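Local coordinates for O-methyltransferase (Saccharopolyspora spinosa, PDB 4CE0), which probably transfers a methyl group from S-adenosylmethionine to the 4'-hydroxyl of the rhamnose of spinosyns, in a magnesium-containing active site, at residues 161-164 against 169-172; 14-19 against 90-95; 145-150 against 154-159. One frame throughout, in Å; residues are numbered along the deposited sequence.

Contact 1. Residues 161-164 against 169-172; sequences RFLP and DTLP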
ATOM      1  N   ARG A 161      10.863 -15.159 -11.203  1.00 26.29           N
ATOM      2  CA  ARG A 161      12.099 -15.420 -11.960  1.00 19.04           C
ATOM      3  C   ARG A 161      12.344 -14.349 -13.011  1.00 28.93           C
ATOM      4  O   ARG A 161      11.413 -13.788 -13.621  1.00 20.90           O
ATOM      5  CB  ARG A 161      12.044 -16.795 -12.610  1.00 23.21           C
ATOM      6  CG  ARG A 161      11.941 -17.914 -11.573  1.00 25.26           C
ATOM      7  CD  ARG A 161      12.000 -19.309 -12.196  1.00 30.45           C
ATOM      8  NE  ARG A 161      13.295 -19.572 -12.844  1.00 39.95           N
ATOM      9  CZ  ARG A 161      13.713 -20.778 -13.243  1.00 38.57           C
ATOM     10  NH1 ARG A 161      12.957 -21.855 -13.054  1.00 30.06           N
ATOM     11  NH2 ARG A 161      14.883 -20.911 -13.848  1.00 39.30           N
ATOM     12  N   PHE A 162      13.610 -14.013 -13.171  1.00 16.41           N
ATOM     13  CA  PHE A 162      13.985 -12.941 -14.068  1.00 22.96           C
ATOM     14  C   PHE A 162      14.659 -13.523 -15.277  1.00 23.85           C
ATOM     15  O   PHE A 162      15.442 -14.445 -15.156  1.00 24.23           O
ATOM     16  CB  PHE A 162      14.887 -11.950 -13.346  1.00 26.71           C
ATOM     17  CG  PHE A 162      14.261 -11.379 -12.096  1.00 25.60           C
ATOM     18  CD1 PHE A 162      14.410 -12.024 -10.868  1.00 26.91           C
ATOM     19  CD2 PHE A 162      13.527 -10.192 -12.143  1.00 24.72           C
ATOM     20  CE1 PHE A 162      13.839 -11.505  -9.705  1.00 29.54           C
ATOM     21  CE2 PHE A 162      12.936  -9.654 -10.960  1.00 19.81           C
ATOM     22  CZ  PHE A 162      13.095 -10.308  -9.758  1.00 24.88           C
ATOM     23  N   LEU A 163      14.311 -13.008 -16.455  1.00 23.02           N
ATOM     24  CA  LEU A 163      14.945 -13.436 -17.695  1.00 16.22           C
ATOM     25  C   LEU A 163      15.553 -12.215 -18.359  1.00 25.64           C
ATOM     26  O   LEU A 163      14.863 -11.526 -19.134  1.00 23.75           O
ATOM     27  CB  LEU A 163      13.920 -14.101 -18.597  1.00 20.24           C
ATOM     28  CG  LEU A 163      14.377 -14.811 -19.868  1.00 26.20           C
ATOM     29  CD1 LEU A 163      15.479 -15.829 -19.599  1.00 34.29           C
ATOM     30  CD2 LEU A 163      13.140 -15.482 -20.514  1.00 26.63           C
ATOM     31  N   PRO A 164      16.842 -11.933 -18.059  1.00 23.74           N
ATOM     32  CA  PRO A 164      17.512 -10.717 -18.543  1.00 29.59           C
ATOM     33  C   PRO A 164      18.116 -10.905 -19.936  1.00 36.24           C
ATOM     34  O   PRO A 164      18.810 -11.892 -20.162  1.00 31.86           O
ATOM     35  CB  PRO A 164      18.618 -10.511 -17.499  1.00 26.25           C
ATOM     36  CG  PRO A 164      19.011 -11.894 -17.120  1.00 26.84           C
ATOM     37  CD  PRO A 164      17.694 -12.656 -17.085  1.00 30.76           C
ATOM     38  N   ASP A 169      17.363 -12.588 -28.194  1.00 38.41           N
ATOM     39  CA  ASP A 169      18.347 -13.517 -27.658  1.00 42.96           C
ATOM     40  C   ASP A 169      17.687 -14.509 -26.702  1.00 47.17           C
ATOM     41  O   ASP A 169      17.956 -15.714 -26.775  1.00 44.48           O
ATOM     42  CB  ASP A 169      19.459 -12.756 -26.927  1.00 46.57           C
ATOM     43  CG  ASP A 169      20.285 -11.881 -27.858  1.00 49.13           C
ATOM     44  OD1 ASP A 169      20.417 -12.260 -29.031  1.00 48.55           O
ATOM     45  OD2 ASP A 169      20.809 -10.826 -27.418  1.00 54.17           O
ATOM     46  N   THR A 170      16.813 -13.998 -25.821  1.00 37.84           N
ATOM     47  CA  THR A 170      16.352 -14.770 -24.668  1.00 32.63           C
ATOM     48  C   THR A 170      15.121 -15.646 -24.872  1.00 30.80           C
ATOM     49  O   THR A 170      14.993 -16.674 -24.204  1.00 28.51           O
ATOM     50  CB  THR A 170      16.059 -13.857 -23.441  1.00 34.60           C
ATOM     51  OG1 THR A 170      15.091 -12.848 -23.799  1.00 32.18           O
ATOM     52  CG2 THR A 170      17.324 -13.206 -22.969  1.00 33.11           C
ATOM     53  N   LEU A 171      14.199 -15.242 -25.739  1.00 30.86           N
ATOM     54  CA  LEU A 171      12.905 -15.929 -25.832  1.00 24.85           C
ATOM     55  C   LEU A 171      12.912 -17.207 -26.675  1.00 32.78           C
ATOM     56  O   LEU A 171      12.156 -18.139 -26.390  1.00 31.28           O
ATOM     57  CB  LEU A 171      11.822 -14.968 -26.359  1.00 25.62           C
ATOM     58  CG  LEU A 171      11.558 -13.691 -25.547  1.00 24.05           C
ATOM     59  CD1 LEU A 171      10.357 -12.976 -26.085  1.00 24.22           C
ATOM     60  CD2 LEU A 171      11.334 -14.043 -24.092  1.00 28.64           C
ATOM     61  N   PRO A 172      13.773 -17.277 -27.708  1.00 39.68           N
ATOM     62  CA  PRO A 172      13.729 -18.533 -28.476  1.00 41.20           C
ATOM     63  C   PRO A 172      14.026 -19.774 -27.639  1.00 41.46           C
ATOM     64  O   PRO A 172      13.466 -20.845 -27.900  1.00 41.89           O
ATOM     65  CB  PRO A 172      14.795 -18.326 -29.550  1.00 43.36           C
ATOM     66  CG  PRO A 172      14.822 -16.837 -29.777  1.00 34.62           C
ATOM     67  CD  PRO A 172      14.596 -16.249 -28.375  1.00 34.08           C
TER
HETATM   68  O   HOH W   1      14.740 -10.984 -21.868  1.00 25.26           O
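Thr170 OG1 is gripped from two quarters: it hydrogen-bonds the backbone oxygen of Trp166, the residue just ahead of its own short helix, and it bonds a water that carries the link across to the strand. That water lies 2.7 Å from Thr170 OG1 and 2.8 Å from Leu163 O. No direct hydrogen bond joins 161-164 to 169-172, so the polar side of the contact runs through this one bridge.

The hydroxyl takes the place between backbone N and carbonyl carbon (chi1 57°), which sends the methyl branch out on the other side, anti to the carbonyl carbon. The two branches of the threonine thus do different jobs. While OG1 works with the helix and the water, CG2 presses on the strand's last carbonyl, 3.4 Å from Pro164 O, a van der Waals touch of methyl on oxygen.

Apart from the water, the meeting is apolar. Leu163 and Thr170 aim their CB atoms at one another and slide past in opposite directions, with Leu163 CG reaching Thr170 CB at 4.1 Å. One methyl of the same leucine, CD2, approaches Leu171 CD2 at 4.3 Å, a looser touch made by the end of the Leu171 side chain.

In the Rossmann-like methyltransferase fold this is the turn from strand 160-164, the outermost on its side of the sheet within the chain, into helix 167-170; Phe167 at the start of that helix binds S-adenosyl-L-homocysteine. Leu163 pairs through its backbone with Val109 and Asp111 of the inner strand 107-111, whose Val110 packs against both Leu163 and Leu171. Helix 189-199 completes the surroundings, with Ser195 and Asn198 touching Leu171.

Contact 2. Residues 14-19 against 90-95; sequences KVLTNT and CIFMRA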
ATOM      1  N   LYS A  14      -3.229   1.200  -5.887  1.00 17.82           N
ATOM      2  CA  LYS A  14      -3.000   2.593  -5.545  1.00 25.38           C
ATOM      3  C   LYS A  14      -1.520   2.835  -5.293  1.00 24.12           C
ATOM      4  O   LYS A  14      -0.951   3.840  -5.721  1.00 23.11           O
ATOM      5  CB  LYS A  14      -3.781   2.962  -4.279  1.00 23.02           C
ATOM      6  CG  LYS A  14      -5.295   3.099  -4.442  1.00 22.32           C
ATOM      7  CD  LYS A  14      -5.893   3.286  -3.026  1.00 27.72           C
ATOM      8  CE  LYS A  14      -7.395   3.574  -3.002  1.00 33.84           C
ATOM      9  NZ  LYS A  14      -8.199   2.363  -3.327  1.00 38.26           N
ATOM     10  N   VAL A  15      -0.892   1.911  -4.570  1.00 16.23           N
ATOM     11  CA  VAL A  15       0.529   2.059  -4.266  1.00 23.05           C
ATOM     12  C   VAL A  15       1.434   1.961  -5.514  1.00 21.97           C
ATOM     13  O   VAL A  15       2.309   2.787  -5.704  1.00 22.28           O
ATOM     14  CB  VAL A  15       0.973   1.026  -3.220  1.00 22.43           C
ATOM     15  CG1 VAL A  15       2.422   1.259  -2.838  1.00 25.71           C
ATOM     16  CG2 VAL A  15       0.032   1.111  -2.002  1.00 29.42           C
ATOM     17  N   LEU A  16       1.232   0.945  -6.342  1.00 18.28           N
ATOM     18  CA  LEU A  16       2.093   0.728  -7.503  1.00 22.07           C
ATOM     19  C   LEU A  16       2.030   1.879  -8.520  1.00 14.48           C
ATOM     20  O   LEU A  16       2.998   2.152  -9.213  1.00 19.95           O
ATOM     21  CB  LEU A  16       1.684  -0.571  -8.202  1.00 14.24           C
ATOM     22  CG  LEU A  16       2.008  -1.841  -7.454  1.00 19.08           C
ATOM     23  CD1 LEU A  16       1.214  -3.045  -8.034  1.00 18.98           C
ATOM     24  CD2 LEU A  16       3.481  -2.084  -7.522  1.00 16.77           C
ATOM     25  N   THR A  17       0.870   2.520  -8.627  1.00 18.36           N
ATOM     26  CA  THR A  17       0.700   3.713  -9.458  1.00 20.51           C
ATOM     27  C   THR A  17       1.056   5.017  -8.719  1.00 26.15           C
ATOM     28  O   THR A  17       0.961   6.102  -9.284  1.00 17.13           O
ATOM     29  CB  THR A  17      -0.751   3.854  -9.877  1.00 17.87           C
ATOM     30  OG1 THR A  17      -1.549   3.742  -8.704  1.00 23.57           O
ATOM     31  CG2 THR A  17      -1.162   2.750 -10.885  1.00 14.60           C
ATOM     32  N   ASN A  18       1.434   4.888  -7.453  1.00 27.97           N
ATOM     33  CA  ASN A  18       1.722   6.019  -6.573  1.00 24.46           C
ATOM     34  C   ASN A  18       0.627   7.071  -6.486  1.00 27.49           C
ATOM     35  O   ASN A  18       0.903   8.266  -6.540  1.00 24.94           O
ATOM     36  CB  ASN A  18       3.026   6.671  -6.973  1.00 28.46           C
ATOM     37  CG  ASN A  18       3.593   7.587  -5.870  1.00 39.74           C
ATOM     38  OD1 ASN A  18       3.369   7.377  -4.674  1.00 39.48           O
ATOM     39  ND2 ASN A  18       4.322   8.607  -6.287  1.00 31.64           N
ATOM     40  N   THR A  19      -0.617   6.633  -6.343  1.00 23.34           N
ATOM     41  CA  THR A  19      -1.720   7.567  -6.126  1.00 26.87           C
ATOM     42  C   THR A  19      -1.759   7.988  -4.670  1.00 29.75           C
ATOM     43  O   THR A  19      -2.440   8.949  -4.335  1.00 34.57           O
ATOM     44  CB  THR A  19      -3.111   6.985  -6.483  1.00 42.85           C
ATOM     45  OG1 THR A  19      -3.475   5.974  -5.532  1.00 50.67           O
ATOM     46  CG2 THR A  19      -3.111   6.399  -7.868  1.00 35.79           C
ATOM     47  N   CYS A  90       4.484  -6.802 -12.860  1.00 21.86           N
ATOM     48  CA  CYS A  90       4.907  -8.109 -12.403  1.00 13.65           C
ATOM     49  C   CYS A  90       4.771  -8.273 -10.907  1.00 13.63           C
ATOM     50  O   CYS A  90       4.392  -9.347 -10.422  1.00 14.21           O
ATOM     51  CB  CYS A  90       6.359  -8.325 -12.791  1.00 17.86           C
ATOM     52  SG  CYS A  90       6.575  -8.612 -14.569  1.00 26.81           S
ATOM     53  N   ILE A  91       5.113  -7.233 -10.163  1.00 15.57           N
ATOM     54  CA  ILE A  91       4.850  -7.248  -8.710  1.00 15.43           C
ATOM     55  C   ILE A  91       3.370  -7.533  -8.448  1.00 17.09           C
ATOM     56  O   ILE A  91       3.020  -8.375  -7.600  1.00 15.19           O
ATOM     57  CB  ILE A  91       5.279  -5.941  -8.049  1.00 12.14           C
ATOM     58  CG1 ILE A  91       6.802  -5.822  -8.089  1.00 16.92           C
ATOM     59  CG2 ILE A  91       4.861  -5.872  -6.579  1.00 12.80           C
ATOM     60  CD1 ILE A  91       7.297  -4.439  -7.851  1.00 15.18           C
ATOM     61  N   PHE A  92       2.504  -6.860  -9.198  1.00 10.39           N
ATOM     62  CA  PHE A  92       1.082  -7.067  -9.029  1.00 11.06           C
ATOM     63  C   PHE A  92       0.651  -8.499  -9.299  1.00 15.85           C
ATOM     64  O   PHE A  92      -0.063  -9.074  -8.499  1.00 11.25           O
ATOM     65  CB  PHE A  92       0.262  -6.122  -9.901  1.00 16.52           C
ATOM     66  CG  PHE A  92      -1.193  -6.210  -9.634  1.00 14.63           C
ATOM     67  CD1 PHE A  92      -1.714  -5.700  -8.437  1.00 17.53           C
ATOM     68  CD2 PHE A  92      -2.046  -6.834 -10.539  1.00 20.32           C
ATOM     69  CE1 PHE A  92      -3.065  -5.786  -8.174  1.00 17.13           C
ATOM     70  CE2 PHE A  92      -3.395  -6.933 -10.289  1.00 24.84           C
ATOM     71  CZ  PHE A  92      -3.914  -6.393  -9.097  1.00 21.91           C
ATOM     72  N   MET A  93       1.123  -9.100 -10.392  1.00 21.48           N
ATOM     73  CA  MET A  93       0.748 -10.489 -10.664  1.00 18.98           C
ATOM     74  C   MET A  93       1.215 -11.390  -9.521  1.00 10.60           C
ATOM     75  O   MET A  93       0.509 -12.304  -9.097  1.00 19.56           O
ATOM     76  CB  MET A  93       1.343 -10.973 -11.991  1.00 17.45           C
ATOM     77  CG  MET A  93       0.864 -10.211 -13.162  1.00 15.00           C
ATOM     78  SD  MET A  93       1.306 -10.986 -14.724  1.00 25.12           S
ATOM     79  CE  MET A  93       2.976 -10.449 -14.837  1.00 25.47           C
ATOM     80  N   ARG A  94       2.402 -11.133  -9.021  1.00 12.68           N
ATOM     81  CA  ARG A  94       2.915 -11.945  -7.907  1.00 15.69           C
ATOM     82  C   ARG A  94       2.037 -11.729  -6.678  1.00 16.90           C
ATOM     83  O   ARG A  94       1.787 -12.652  -5.886  1.00 12.28           O
ATOM     84  CB  ARG A  94       4.362 -11.599  -7.600  1.00 14.50           C
ATOM     85  CG  ARG A  94       4.946 -12.261  -6.304  1.00 20.09           C
ATOM     86  CD  ARG A  94       5.081 -13.762  -6.372  1.00 15.70           C
ATOM     87  NE  ARG A  94       5.372 -14.383  -5.067  1.00 15.51           N
ATOM     88  CZ  ARG A  94       4.450 -14.899  -4.249  1.00 25.15           C
ATOM     89  NH1 ARG A  94       3.152 -14.844  -4.541  1.00 21.98           N
ATOM     90  NH2 ARG A  94       4.819 -15.459  -3.114  1.00 29.14           N
ATOM     91  N   ALA A  95       1.527 -10.515  -6.539  1.00 17.13           N
ATOM     92  CA  ALA A  95       0.704 -10.205  -5.354  1.00 10.45           C
ATOM     93  C   ALA A  95      -0.669 -10.880  -5.462  1.00 16.28           C
ATOM     94  O   ALA A  95      -1.234 -11.306  -4.457  1.00 14.75           O
ATOM     95  CB  ALA A  95       0.570  -8.725  -5.172  1.00 10.02           C
TER
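Leu16 reaches across to helix 88-100 with both of its methyls, and the two do not bear equally. CD1 makes the closer touch, 3.7 Å from Phe92 CB, and lies 4.0 Å from Phe92 CD1, where it comes obliquely at the ring. The two side chains cross at about a right angle, and the leucine methyl sits at the root of the phenylalanine, against CB. CD2 meets Ile91 CG2 more loosely, at 4.1 Å. Ile91 offers that branch because CG2 stands anti to the backbone N, while CG1 takes the place beside that nitrogen (chi1 -68°). All three residues are buried and the contact is wholly apolar, with no hydrogen bond passing between the segments.

The other part of 14-19 behaves quite differently. The chain turns away after Leu16, and Thr17, Asn18 and Thr19 are partly exposed and take no part in the packing. Here helix 6-16 ends in a Schellman motif with Asn18 at positive phi: Thr19 N bonds Lys14 O at 2.9 Å, and Asn18 N bonds Val15 O at the same length. Thr19 OG1 adds a weak bond to Lys14 O, 3.3 Å long. Val15 O has a further partner, Tyr21 OH of the second subunit, and Val15 itself packs on Val15 of that subunit, which places the helix end at the dimer interface.

The apolar side joins the N-terminal helix 6-16 to helix 88-100, one of the helices packed on the central sheet. Leu12 and Lys13, earlier on helix 6-16, continue the packing on Phe92; Tyr153 touches both Leu16 and Ile91; and Gln64 of helix 56-73 also contacts the Phe92 side chain.

Contact 3. Residues 145-150 against 154-159; sequences TVRQNF and GLLDEQ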
ATOM      1  N   THR A 145      17.714  -3.076  -9.440  1.00 27.81           N
ATOM      2  CA  THR A 145      16.673  -2.129  -9.027  1.00 28.54           C
ATOM      3  C   THR A 145      15.294  -2.795  -8.987  1.00 30.42           C
ATOM      4  O   THR A 145      14.554  -2.660  -8.001  1.00 24.91           O
ATOM      5  CB  THR A 145      16.638  -0.915  -9.967  1.00 33.07           C
ATOM      6  OG1 THR A 145      17.893  -0.214  -9.901  1.00 30.56           O
ATOM      7  CG2 THR A 145      15.471   0.026  -9.580  1.00 43.39           C
ATOM      8  N   VAL A 146      14.958  -3.537 -10.039  1.00 28.29           N
ATOM      9  CA  VAL A 146      13.702  -4.285 -10.055  1.00 32.59           C
ATOM     10  C   VAL A 146      13.616  -5.302  -8.902  1.00 25.43           C
ATOM     11  O   VAL A 146      12.562  -5.459  -8.299  1.00 22.42           O
ATOM     12  CB  VAL A 146      13.470  -5.036 -11.410  1.00 21.39           C
ATOM     13  CG1 VAL A 146      12.129  -5.775 -11.388  1.00 21.04           C
ATOM     14  CG2 VAL A 146      13.529  -4.073 -12.611  1.00 21.60           C
ATOM     15  N   ARG A 147      14.701  -6.028  -8.637  1.00 25.02           N
ATOM     16  CA  ARG A 147      14.743  -7.004  -7.545  1.00 27.26           C
ATOM     17  C   ARG A 147      14.417  -6.277  -6.208  1.00 26.09           C
ATOM     18  O   ARG A 147      13.602  -6.759  -5.397  1.00 20.93           O
ATOM     19  CB  ARG A 147      16.138  -7.706  -7.467  1.00 25.96           C
ATOM     20  CG  ARG A 147      16.261  -9.084  -8.206  1.00 37.83           C
ATOM     21  CD  ARG A 147      17.642  -9.844  -7.980  1.00 29.49           C
ATOM     22  NE  ARG A 147      17.810 -10.312  -6.587  1.00 39.64           N
ATOM     23  CZ  ARG A 147      17.327 -11.469  -6.134  1.00 43.30           C
ATOM     24  NH1 ARG A 147      16.662 -12.309  -6.951  1.00 42.59           N
ATOM     25  NH2 ARG A 147      17.490 -11.798  -4.861  1.00 41.06           N
ATOM     26  N   GLN A 148      15.080  -5.139  -5.976  1.00 19.62           N
ATOM     27  CA  GLN A 148      14.878  -4.314  -4.784  1.00 29.45           C
ATOM     28  C   GLN A 148      13.384  -3.917  -4.677  1.00 26.30           C
ATOM     29  O   GLN A 148      12.783  -3.972  -3.589  1.00 28.12           O
ATOM     30  CB  GLN A 148      15.764  -3.048  -4.829  1.00 36.72           C
ATOM     31  CG  GLN A 148      17.278  -3.276  -4.556  1.00 46.65           C
ATOM     32  CD  GLN A 148      18.163  -2.039  -4.863  1.00 68.25           C
ATOM     33  OE1 GLN A 148      17.806  -1.174  -5.674  1.00 74.25           O
ATOM     34  NE2 GLN A 148      19.336  -1.967  -4.209  1.00 62.31           N
ATOM     35  N   ASN A 149      12.799  -3.509  -5.804  1.00 24.69           N
ATOM     36  CA  ASN A 149      11.393  -3.105  -5.844  1.00 26.26           C
ATOM     37  C   ASN A 149      10.494  -4.241  -5.376  1.00 24.63           C
ATOM     38  O   ASN A 149       9.608  -4.015  -4.578  1.00 25.44           O
ATOM     39  CB  ASN A 149      10.998  -2.603  -7.241  1.00 20.46           C
ATOM     40  CG  ASN A 149      11.634  -1.267  -7.563  1.00 21.92           C
ATOM     41  OD1 ASN A 149      12.116  -0.576  -6.658  1.00 18.60           O
ATOM     42  ND2 ASN A 149      11.650  -0.900  -8.830  1.00 18.98           N
ATOM     43  N   PHE A 150      10.744  -5.468  -5.833  1.00 20.36           N
ATOM     44  CA  PHE A 150       9.913  -6.597  -5.404  1.00 17.05           C
ATOM     45  C   PHE A 150      10.045  -6.763  -3.886  1.00 21.07           C
ATOM     46  O   PHE A 150       9.047  -7.064  -3.195  1.00 20.81           O
ATOM     47  CB  PHE A 150      10.310  -7.905  -6.091  1.00 19.83           C
ATOM     48  CG  PHE A 150       9.543  -8.233  -7.348  1.00 19.11           C
ATOM     49  CD1 PHE A 150       9.936  -7.694  -8.566  1.00 13.87           C
ATOM     50  CD2 PHE A 150       8.492  -9.147  -7.332  1.00 11.89           C
ATOM     51  CE1 PHE A 150       9.266  -8.004  -9.767  1.00 18.06           C
ATOM     52  CE2 PHE A 150       7.800  -9.474  -8.529  1.00 18.05           C
ATOM     53  CZ  PHE A 150       8.200  -8.899  -9.751  1.00 18.99           C
ATOM     54  N   GLY A 154       7.761  -7.172  -0.024  1.00 19.61           N
ATOM     55  CA  GLY A 154       7.894  -8.483   0.567  1.00 24.41           C
ATOM     56  C   GLY A 154       7.555  -9.610  -0.404  1.00 23.73           C
ATOM     57  O   GLY A 154       7.092 -10.665   0.004  1.00 20.74           O
ATOM     58  N   LEU A 155       7.804  -9.402  -1.697  1.00 24.96           N
ATOM     59  CA  LEU A 155       7.451 -10.414  -2.695  1.00 21.29           C
ATOM     60  C   LEU A 155       8.614 -10.920  -3.538  1.00 26.69           C
ATOM     61  O   LEU A 155       8.385 -11.468  -4.601  1.00 20.59           O
ATOM     62  CB  LEU A 155       6.351  -9.893  -3.616  1.00 21.51           C
ATOM     63  CG  LEU A 155       5.028  -9.643  -2.887  1.00 21.62           C
ATOM     64  CD1 LEU A 155       4.138  -8.784  -3.741  1.00 22.09           C
ATOM     65  CD2 LEU A 155       4.319 -10.962  -2.533  1.00 26.22           C
ATOM     66  N   LEU A 156       9.850 -10.763  -3.064  1.00 26.33           N
ATOM     67  CA  LEU A 156      10.997 -11.248  -3.821  1.00 21.70           C
ATOM     68  C   LEU A 156      11.298 -12.663  -3.375  1.00 29.65           C
ATOM     69  O   LEU A 156      12.126 -12.858  -2.513  1.00 33.40           O
ATOM     70  CB  LEU A 156      12.207 -10.339  -3.617  1.00 27.66           C
ATOM     71  CG  LEU A 156      13.467 -10.756  -4.388  1.00 30.12           C
ATOM     72  CD1 LEU A 156      13.192 -10.730  -5.874  1.00 32.89           C
ATOM     73  CD2 LEU A 156      14.648  -9.835  -4.049  1.00 32.63           C
ATOM     74  N   ASP A 157      10.591 -13.641  -3.926  1.00 26.87           N
ATOM     75  CA  ASP A 157      10.736 -15.026  -3.453  1.00 27.01           C
ATOM     76  C   ASP A 157      10.839 -16.038  -4.609  1.00 26.05           C
ATOM     77  O   ASP A 157      11.123 -15.666  -5.756  1.00 21.10           O
ATOM     78  CB  ASP A 157       9.602 -15.379  -2.479  1.00 30.76           C
ATOM     79  CG  ASP A 157       8.250 -15.569  -3.153  1.00 39.47           C
ATOM     80  OD1 ASP A 157       8.077 -15.149  -4.322  1.00 28.77           O
ATOM     81  OD2 ASP A 157       7.352 -16.152  -2.489  1.00 44.97           O
ATOM     82  N   GLU A 158      10.617 -17.309  -4.309  1.00 17.67           N
ATOM     83  CA  GLU A 158      10.871 -18.412  -5.277  1.00 25.55           C
ATOM     84  C   GLU A 158       9.912 -18.390  -6.459  1.00 26.27           C
ATOM     85  O   GLU A 158      10.177 -19.009  -7.498  1.00 19.13           O
ATOM     86  CB  GLU A 158      10.726 -19.767  -4.596  1.00 31.10           C
ATOM     87  CG  GLU A 158       9.449 -19.846  -3.740  1.00 42.29           C
ATOM     88  CD  GLU A 158       9.046 -21.265  -3.370  1.00 62.64           C
ATOM     89  OE1 GLU A 158       9.732 -22.218  -3.816  1.00 69.53           O
ATOM     90  OE2 GLU A 158       8.044 -21.422  -2.629  1.00 66.28           O
ATOM     91  N   GLN A 159       8.788 -17.683  -6.318  1.00 19.31           N
ATOM     92  CA  GLN A 159       7.783 -17.647  -7.373  1.00 18.74           C
ATOM     93  C   GLN A 159       7.998 -16.534  -8.389  1.00 18.67           C
ATOM     94  O   GLN A 159       7.148 -16.299  -9.242  1.00 28.82           O
ATOM     95  CB  GLN A 159       6.394 -17.513  -6.757  1.00 26.65           C
ATOM     96  CG  GLN A 159       5.899 -18.770  -6.061  1.00 27.18           C
ATOM     97  CD  GLN A 159       4.480 -18.603  -5.539  1.00 20.21           C
ATOM     98  OE1 GLN A 159       4.262 -18.340  -4.348  1.00 24.09           O
ATOM     99  NE2 GLN A 159       3.514 -18.717  -6.428  1.00 20.81           N
TER
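A Schellman motif ends helix 143-152, and its 6→1 bond spans this contact: Leu155 N donates to Phe150 O at 3.0 Å, the N-H pointing well at the oxygen (161°). The donor sits above the carbonyl plane, tilted 37° out of it. Gly154 is the residue that leaves the helix, with positive phi, a conformation that favours glycine; its own N is 3.4 Å from Phe150 O, but at too poor an angle to bond.

Once past the helix end the chain turns across its side, and Leu156 leans on the last turns. Its CB rests 4.0 Å from Phe150 CB. Farther out, CD2 fits between two polar parts of Arg147, being 3.5 Å from the backbone O and lying over one face of the guanidinium, offset toward its NH2. The arginine can offer that face because its chain bends at chi3 (68°), bringing the head round to cross the leucine at about a right angle.

This is the helix-to-strand connection that leads into strand 160-164 of the Rossmann-like sheet, and it bends at Leu156, the centre of an inverse gamma turn, in which Asp157 N makes a weak bond to Leu155 O. The same oxygen lies near the plane of the Phe150 ring, at its edge, 3.6 Å from CD2. Val146 O also lies at the edge of that ring and in its plane, while Ile91 of helix 88-100 packs against the side chain.

Farther along, Asp157 OD1 accepts a weak bond from Gln159 N, and Gln159 NE2 bonds the backbone oxygens of Asp102 and Arg105 just ahead of strand 107-111.

How the contacts relate
Contact 3 is the link between the other two, touching both while contacts 1 and 2 stay about 7 Å apart at their nearest atoms. Toward contact 2 the tie is polar, a salt bridge from Arg94 NH2 to Asp157 OD2 at 2.7 Å, backed by packing of Phe150 CZ on Cys90 CB. Toward contact 1 it is apolar: the Phe162 ring packs on helix 143-152, with Phe162 CZ 3.7 Å from Arg147 CG. All three lie around the bound S-adenosyl-L-homocysteine at a remove: from side chain to ligand, Thr170 is about 6 Å away, Leu16 about 8 Å and Phe150 about 10 Å.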